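Fumarylacetoacetate hydrolase (Burkholderia xenovorans, PDB 5TI1) probably hydrolyses fumarylacetoacetate to fumarate and acetoacetate, the last step of phenylalanine and tyrosine breakdown, at a magnesium-containing active site. Local coordinates at residues 276-279 with 280-283; 100-103 with 104-107; 344-347 with 348-351. All coordinates share one frame; numbering follows the deposited sequence.

Interaction 1 of 3, residues 276-279 with 280-283; sequences PFNA and KTFA. With NA (sodium ion), chain L.
Phe277 O takes the backbone N-H groups of both Lys280 and Thr281, closing a single weakly bonded helical turn over 278-281. Thr281 N lies 3.1 Å from Phe277 O, nearly on the line of the carbonyl bond, whereas Lys280 N, 3.0 Å from Phe277 O, comes in above the carbonyl plane. Thr281 CG2 also packs on this oxygen. With chi1 64°, Thr281 OG1 turns back over the turn and meets two waters: one donates to Asn278 OD1, the other donates to Asn278 O at 2.6 Å and thus ties the hydroxyl to the backbone. The first of these waters sits over the face of the Phe277 ring. Ahead of the turn, Pro276 CB rests on Lys280 CG at 3.6 Å, where the lysine chain bends at chi2 and chi3 before its NZ bonds to Ser262. At the far end, the Phe282 ring presents its edge to two carbonyls, CE1 lying 3.2 Å from Ala279 O and Asn278 O lying in the ring plane. Asn278 ND2 bonds to His359 O of the second subunit, so the turn also lies at the dimer interface. Beyond it, Lys280 O and Ala283 O bind sodium, each at 2.4 Å, with Asp260, Trp261 and Thr284 completing the site beside the magnesium centre of the FAH-family active site.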
loop_
_atom_site.group_PDB
_atom_site.type_symbol
_atom_site.label_atom_id
_atom_site.label_comp_id
_atom_site.label_asym_id
_atom_site.label_seq_id
_atom_site.Cartn_x
_atom_site.Cartn_y
_atom_site.Cartn_z
ATOM N N PRO B 276 -11.612 6.052 -4.867
ATOM C CA PRO B 276 -12.090 4.670 -4.952
ATOM C C PRO B 276 -11.425 3.811 -3.890
ATOM O O PRO B 276 -10.242 3.964 -3.589
ATOM C CB PRO B 276 -11.678 4.245 -6.363
ATOM C CG PRO B 276 -10.456 5.053 -6.631
ATOM C CD PRO B 276 -10.706 6.392 -5.979
ATOM N N PHE B 277 -12.200 2.908 -3.305
ATOM C CA PHE B 277 -11.666 2.129 -2.197
ATOM C C PHE B 277 -12.112 0.673 -2.303
ATOM O O PHE B 277 -11.433 -0.133 -2.948
ATOM C CB PHE B 277 -12.084 2.762 -0.867
ATOM C CG PHE B 277 -11.456 2.117 0.338
ATOM C CD1 PHE B 277 -10.090 1.889 0.384
ATOM C CD2 PHE B 277 -12.227 1.750 1.423
ATOM C CE1 PHE B 277 -9.504 1.311 1.493
ATOM C CE2 PHE B 277 -11.655 1.161 2.529
ATOM C CZ PHE B 277 -10.281 0.946 2.562
ATOM N N ASN B 278 -13.261 0.323 -1.708
ATOM C CA ASN B 278 -13.733 -1.059 -1.803
ATOM C C ASN B 278 -13.980 -1.473 -3.252
ATOM O O ASN B 278 -13.838 -2.649 -3.596
ATOM C CB ASN B 278 -14.996 -1.250 -0.976
ATOM C CG ASN B 278 -14.703 -1.411 0.506
ATOM O OD1 ASN B 278 -13.564 -1.663 0.913
ATOM N ND2 ASN B 278 -15.740 -1.289 1.318
ATOM N N ALA B 279 -14.329 -0.524 -4.113
ATOM C CA ALA B 279 -14.615 -0.840 -5.503
ATOM C C ALA B 279 -13.390 -1.302 -6.271
ATOM O O ALA B 279 -13.545 -1.832 -7.377
ATOM C CB ALA B 279 -15.198 0.378 -6.201
ATOM N N LYS B 280 -12.184 -1.091 -5.726
ATOM C CA LYS B 280 -10.944 -1.422 -6.412
ATOM C C LYS B 280 -10.144 -2.522 -5.748
ATOM O O LYS B 280 -9.432 -3.254 -6.439
ATOM C CB LYS B 280 -10.034 -0.193 -6.508
ATOM C CG LYS B 280 -10.644 0.963 -7.252
ATOM C CD LYS B 280 -10.696 0.670 -8.718
ATOM C CE LYS B 280 -10.527 1.930 -9.535
ATOM N NZ LYS B 280 -10.511 1.576 -10.982
ATOM N N THR B 281 -10.215 -2.627 -4.428
ATOM C CA THR B 281 -9.252 -3.404 -3.672
ATOM C C THR B 281 -9.631 -4.868 -3.536
ATOM O O THR B 281 -8.878 -5.617 -2.909
ATOM C CB THR B 281 -9.085 -2.814 -2.275
ATOM O OG1 THR B 281 -10.328 -2.939 -1.574
ATOM C CG2 THR B 281 -8.664 -1.338 -2.355
ATOM N N PHE B 282 -10.775 -5.298 -4.082
ATOM C CA PHE B 282 -11.153 -6.703 -3.945
ATOM C C PHE B 282 -10.298 -7.619 -4.822
ATOM O O PHE B 282 -10.214 -8.818 -4.542
ATOM C CB PHE B 282 -12.644 -6.891 -4.261
ATOM C CG PHE B 282 -13.020 -6.564 -5.684
ATOM C CD1 PHE B 282 -13.408 -5.285 -6.037
ATOM C CD2 PHE B 282 -13.002 -7.548 -6.659
ATOM C CE1 PHE B 282 -13.754 -4.983 -7.347
ATOM C CE2 PHE B 282 -13.348 -7.261 -7.965
ATOM C CZ PHE B 282 -13.722 -5.975 -8.313
ATOM N N ALA B 283 -9.650 -7.080 -5.855
ATOM C CA ALA B 283 -8.814 -7.871 -6.756
ATOM C C ALA B 283 -8.129 -6.985 -7.786
ATOM O O ALA B 283 -8.758 -6.097 -8.364
ATOM C CB ALA B 283 -9.634 -8.935 -7.495
HETATM NA NA NA L . -8.901 -3.746 -8.730
HETATM O O HOH W 1 -12.855 -4.292 -1.779
HETATM O O HOH W 2 -10.716 -1.609 0.693
#

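Interaction 2 of 3, residues 100-103 with 104-107; sequences LGRD and AWRS
Trp105 lays one face of its indole over the backbone of Gly101 and Arg102, one turn back at the start of helix 102-116. Arg102 CA stands 3.6 Å from the centroid of the six-membered ring, 20° off its normal, a CH-pi contact over the face. Gly101 C covers the same indole toward its rim, and the aliphatic CG of Arg102 reaches Trp105 CE3 at 3.6 Å. A chi1 of -41° on Trp105 folds the ring back this way, and its NE1 bonds to Ile98 O just before the turn. From CG onward Arg102 runs beside Arg106, both side chains pointing the same way. Their guanidinium groups stack, centres 4.1 Å apart and planes at 21°, with Arg106 NH2 over one face of the Arg102 group. The pairing sets like charges close together; the salt bridge from Arg106 NE to Asp294 OD2 probably offsets part of the cost and probably helps to orient the Arg106 guanidinium. Gly101, with positive phi, is the N-cap, and its O accepts from Trp105 N at 3.2 Å and weakly from Ala104 N. Ordinary helical bonds follow from Arg106 N to Arg102 O and from Ser107 N to Asp103 O. On another side of the turn Leu100 CB touches Ala104 CB at 3.5 Å, while a water donates to Leu100 O and accepts weakly from Ala104 N. Gly101 thus joins the end of helix 95-99 to the start of helix 102-116; Leu100 packs on Val79 and Val88 in neighbouring loops, the indole meets Phe253 of strand 252-263 edge-to-face, and Asp294 belongs to helix 293-296.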
loop_
_atom_site.group_PDB
_atom_site.type_symbol
_atom_site.label_atom_id
_atom_site.label_comp_id
_atom_site.label_asym_id
_atom_site.label_seq_id
_atom_site.Cartn_x
_atom_site.Cartn_y
_atom_site.Cartn_z
ATOM N N LEU B 100 19.738 -6.102 -7.139
ATOM C CA LEU B 100 21.134 -6.130 -7.555
ATOM C C LEU B 100 21.477 -5.012 -8.527
ATOM O O LEU B 100 22.661 -4.732 -8.734
ATOM C CB LEU B 100 21.469 -7.480 -8.186
ATOM C CG LEU B 100 21.538 -8.663 -7.231
ATOM C CD1 LEU B 100 21.978 -9.894 -7.999
ATOM C CD2 LEU B 100 22.501 -8.340 -6.091
ATOM N N GLY B 101 20.483 -4.377 -9.136
ATOM C CA GLY B 101 20.716 -3.207 -9.954
ATOM C C GLY B 101 20.842 -3.539 -11.432
ATOM O O GLY B 101 21.039 -4.686 -11.842
ATOM N N ARG B 102 20.777 -2.471 -12.230
ATOM C CA ARG B 102 20.638 -2.598 -13.675
ATOM C C ARG B 102 21.845 -3.270 -14.323
ATOM O O ARG B 102 21.684 -3.987 -15.317
ATOM C CB ARG B 102 20.399 -1.220 -14.289
ATOM C CG ARG B 102 19.970 -1.261 -15.736
ATOM C CD ARG B 102 19.538 0.108 -16.217
ATOM N NE ARG B 102 20.653 1.042 -16.270
ATOM C CZ ARG B 102 20.596 2.231 -16.860
ATOM N NH1 ARG B 102 21.660 3.022 -16.860
ATOM N NH2 ARG B 102 19.474 2.627 -17.450
ATOM N N ASP B 103 23.056 -3.045 -13.804
ATOM C CA ASP B 103 24.206 -3.786 -14.326
ATOM C C ASP B 103 24.016 -5.291 -14.174
ATOM O O ASP B 103 24.462 -6.066 -15.030
ATOM C CB ASP B 103 25.491 -3.351 -13.626
ATOM C CG ASP B 103 25.942 -1.963 -14.044
ATOM O OD1 ASP B 103 25.328 -1.389 -14.971
ATOM O OD2 ASP B 103 26.905 -1.453 -13.437
ATOM N N ALA B 104 23.349 -5.724 -13.104
ATOM C CA ALA B 104 23.081 -7.146 -12.933
ATOM C C ALA B 104 22.048 -7.638 -13.939
ATOM O O ALA B 104 22.244 -8.679 -14.577
ATOM C CB ALA B 104 22.621 -7.428 -11.502
ATOM N N TRP B 105 20.940 -6.900 -14.101
ATOM C CA TRP B 105 19.906 -7.329 -15.040
ATOM C C TRP B 105 20.487 -7.513 -16.434
ATOM O O TRP B 105 20.113 -8.447 -17.155
ATOM C CB TRP B 105 18.759 -6.317 -15.110
ATOM C CG TRP B 105 18.327 -5.728 -13.814
ATOM C CD1 TRP B 105 18.425 -6.286 -12.575
ATOM C CD2 TRP B 105 17.724 -4.449 -13.635
ATOM N NE1 TRP B 105 17.914 -5.429 -11.631
ATOM C CE2 TRP B 105 17.482 -4.289 -12.259
ATOM C CE3 TRP B 105 17.369 -3.418 -14.509
ATOM C CZ2 TRP B 105 16.911 -3.136 -11.732
ATOM C CZ3 TRP B 105 16.797 -2.274 -13.987
ATOM C CH2 TRP B 105 16.573 -2.142 -12.610
ATOM N N ARG B 106 21.406 -6.629 -16.828
ATOM C CA ARG B 106 21.935 -6.679 -18.185
ATOM C C ARG B 106 22.975 -7.777 -18.335
ATOM O O ARG B 106 22.982 -8.485 -19.346
ATOM C CB ARG B 106 22.505 -5.318 -18.568
ATOM C CG ARG B 106 21.444 -4.246 -18.651
ATOM C CD ARG B 106 22.020 -2.892 -19.036
ATOM N NE ARG B 106 20.950 -1.934 -19.302
ATOM C CZ ARG B 106 21.139 -0.679 -19.693
ATOM N NH1 ARG B 106 22.371 -0.208 -19.853
ATOM N NH2 ARG B 106 20.094 0.109 -19.913
ATOM N N SER B 107 23.855 -7.936 -17.341
ATOM C CA SER B 107 24.770 -9.074 -17.327
ATOM C C SER B 107 24.024 -10.394 -17.519
ATOM O O SER B 107 24.368 -11.196 -18.396
ATOM C CB SER B 107 25.558 -9.093 -16.019
ATOM O OG SER B 107 26.421 -10.218 -15.967
HETATM O O HOH W 3 24.157 -4.047 -10.734
#

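Interaction 3 of 3, residues 344-347 with 348-351; sequences TNFK and HMYW
A chi1 of -60° sets His348 CG beside its backbone N, anti to the carbonyl carbon, which brings the ring back toward Thr344 and Asn345; a chi1 of 72° folds Lys347 CG over its face, the lysine then running extended alongside. Lys347 CG stands 4.1 Å from the ring centroid, 16° off the normal, a CH-pi contact, and farther out Lys347 CE lies 3.9 Å from His348 CE1. Thr344 OG1 meets the ring at its edge, in plane, 3.8 Å from His348 CD2. Strand 339-345 ends here in an Asx turn: Asn345 OD1 accepts from Lys347 N at 2.7 Å, in the carbonyl plane and on a lone pair, while Asn345 ND2 is held by Asp323 on the neighbouring strand 321-331. A short 3-10 segment follows, in which Met349 N bonds to Phe346 O at 3.3 Å from above the carbonyl plane and His348 N bonds weakly to Asn345 O. The Phe346 and Met349 side chains cross at about a right angle, Met349 CG 3.9 Å from Phe346 CD1. A water is bonded to Met349 O at 2.7 Å and weakly to Lys347 O. Phe346 packs on Ile324 and Thr229, and His348 on Pro381 and Glu159.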
loop_
_atom_site.group_PDB
_atom_site.type_symbol
_atom_site.label_atom_id
_atom_site.label_comp_id
_atom_site.label_asym_id
_atom_site.label_seq_id
_atom_site.Cartn_x
_atom_site.Cartn_y
_atom_site.Cartn_z
ATOM N N THR B 344 -6.034 -2.110 -28.455
ATOM C CA THR B 344 -5.492 -0.754 -28.358
ATOM C C THR B 344 -3.970 -0.835 -28.257
ATOM O O THR B 344 -3.364 -1.850 -28.617
ATOM C CB THR B 344 -6.130 0.002 -27.179
ATOM O OG1 THR B 344 -5.719 1.375 -27.217
ATOM C CG2 THR B 344 -5.702 -0.602 -25.853
ATOM N N ASN B 345 -3.347 0.247 -27.779
ATOM C CA ASN B 345 -1.897 0.341 -27.698
ATOM C C ASN B 345 -1.515 1.230 -26.524
ATOM O O ASN B 345 -2.142 2.265 -26.290
ATOM C CB ASN B 345 -1.289 0.905 -28.997
ATOM C CG ASN B 345 0.200 0.606 -29.122
ATOM O OD1 ASN B 345 1.016 1.103 -28.340
ATOM N ND2 ASN B 345 0.556 -0.226 -30.099
ATOM N N PHE B 346 -0.478 0.816 -25.794
ATOM C CA PHE B 346 0.047 1.608 -24.688
ATOM C C PHE B 346 0.621 2.952 -25.155
ATOM O O PHE B 346 0.693 3.898 -24.364
ATOM C CB PHE B 346 1.098 0.763 -23.959
ATOM C CG PHE B 346 1.719 1.428 -22.757
ATOM C CD1 PHE B 346 0.959 1.744 -21.646
ATOM C CD2 PHE B 346 3.085 1.688 -22.726
ATOM C CE1 PHE B 346 1.551 2.334 -20.520
ATOM C CE2 PHE B 346 3.679 2.275 -21.609
ATOM C CZ PHE B 346 2.915 2.594 -20.504
ATOM N N LYS B 347 0.982 3.081 -26.433
ATOM C CA LYS B 347 1.607 4.316 -26.901
ATOM C C LYS B 347 0.685 5.528 -26.824
ATOM O O LYS B 347 1.180 6.652 -26.930
ATOM C CB LYS B 347 2.103 4.154 -28.341
ATOM C CG LYS B 347 1.014 4.111 -29.392
ATOM C CD LYS B 347 1.603 3.721 -30.736
ATOM C CE LYS B 347 0.532 3.595 -31.810
ATOM N NZ LYS B 347 1.132 3.557 -33.168
ATOM N N HIS B 348 -0.623 5.341 -26.615
ATOM C CA HIS B 348 -1.561 6.462 -26.610
ATOM C C HIS B 348 -1.625 7.213 -25.283
ATOM O O HIS B 348 -2.292 8.253 -25.214
ATOM C CB HIS B 348 -2.960 5.973 -26.968
ATOM C CG HIS B 348 -3.036 5.338 -28.316
ATOM N ND1 HIS B 348 -2.550 5.953 -29.448
ATOM C CD2 HIS B 348 -3.529 4.142 -28.717
ATOM C CE1 HIS B 348 -2.747 5.168 -30.492
ATOM N NE2 HIS B 348 -3.339 4.062 -30.075
ATOM N N MET B 349 -0.977 6.718 -24.237
ATOM C CA MET B 349 -1.067 7.377 -22.936
ATOM C C MET B 349 -0.501 8.799 -22.981
ATOM O O MET B 349 0.540 9.062 -23.591
ATOM C CB MET B 349 -0.346 6.542 -21.884
ATOM C CG MET B 349 -0.975 5.168 -21.669
ATOM S SD MET B 349 -2.756 5.202 -21.301
ATOM C CE MET B 349 -2.718 4.990 -19.513
ATOM N N TYR B 350 -1.220 9.720 -22.333
ATOM C CA TYR B 350 -0.842 11.131 -22.304
ATOM C C TYR B 350 0.337 11.388 -21.368
ATOM O O TYR B 350 1.162 12.269 -21.630
ATOM C CB TYR B 350 -2.054 11.959 -21.876
ATOM C CG TYR B 350 -1.945 13.453 -22.078
ATOM C CD1 TYR B 350 -1.448 14.275 -21.075
ATOM C CD2 TYR B 350 -2.376 14.045 -23.256
ATOM C CE1 TYR B 350 -1.363 15.655 -21.251
ATOM C CE2 TYR B 350 -2.298 15.417 -23.442
ATOM C CZ TYR B 350 -1.791 16.218 -22.437
ATOM O OH TYR B 350 -1.711 17.582 -22.622
ATOM N N TRP B 351 0.424 10.657 -20.258
ATOM C CA TRP B 351 1.528 10.799 -19.310
ATOM C C TRP B 351 2.389 9.545 -19.369
ATOM O O TRP B 351 1.869 8.429 -19.307
ATOM C CB TRP B 351 1.018 11.024 -17.880
ATOM C CG TRP B 351 0.243 12.301 -17.667
ATOM C CD1 TRP B 351 -1.114 12.433 -17.573
ATOM C CD2 TRP B 351 0.783 13.625 -17.504
ATOM N NE1 TRP B 351 -1.451 13.752 -17.363
ATOM C CE2 TRP B 351 -0.306 14.503 -17.321
ATOM C CE3 TRP B 351 2.082 14.151 -17.496
ATOM C CZ2 TRP B 351 -0.138 15.881 -17.136
ATOM C CZ3 TRP B 351 2.247 15.525 -17.312
ATOM C CH2 TRP B 351 1.144 16.370 -17.130
HETATM O O HOH W 4 2.714 7.577 -23.928
#

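How the interactions relate
Interaction 2 comes first along the chain, within the N-terminal fumarylacetoacetase region, followed by interaction 1 and then interaction 3, both within the C-terminal FAA hydrolase region. Interactions 1 and 2 lie on opposite sides of the chain's centre, their centres about 35 Å apart. Interaction 3 has its centre about 24 Å from that of interaction 1 and about 28 Å from that of interaction 2, and no two of the three touch. Residues 280-283 supply sodium ligands beside the magnesium ion; Met349 lies about 9 Å from that magnesium by its side chain. Strand 252-263 meets both helical turns, Trp261 and Ala263 touching Phe282 and Phe253 touching Trp105, and so links the metal region to helix 102-116.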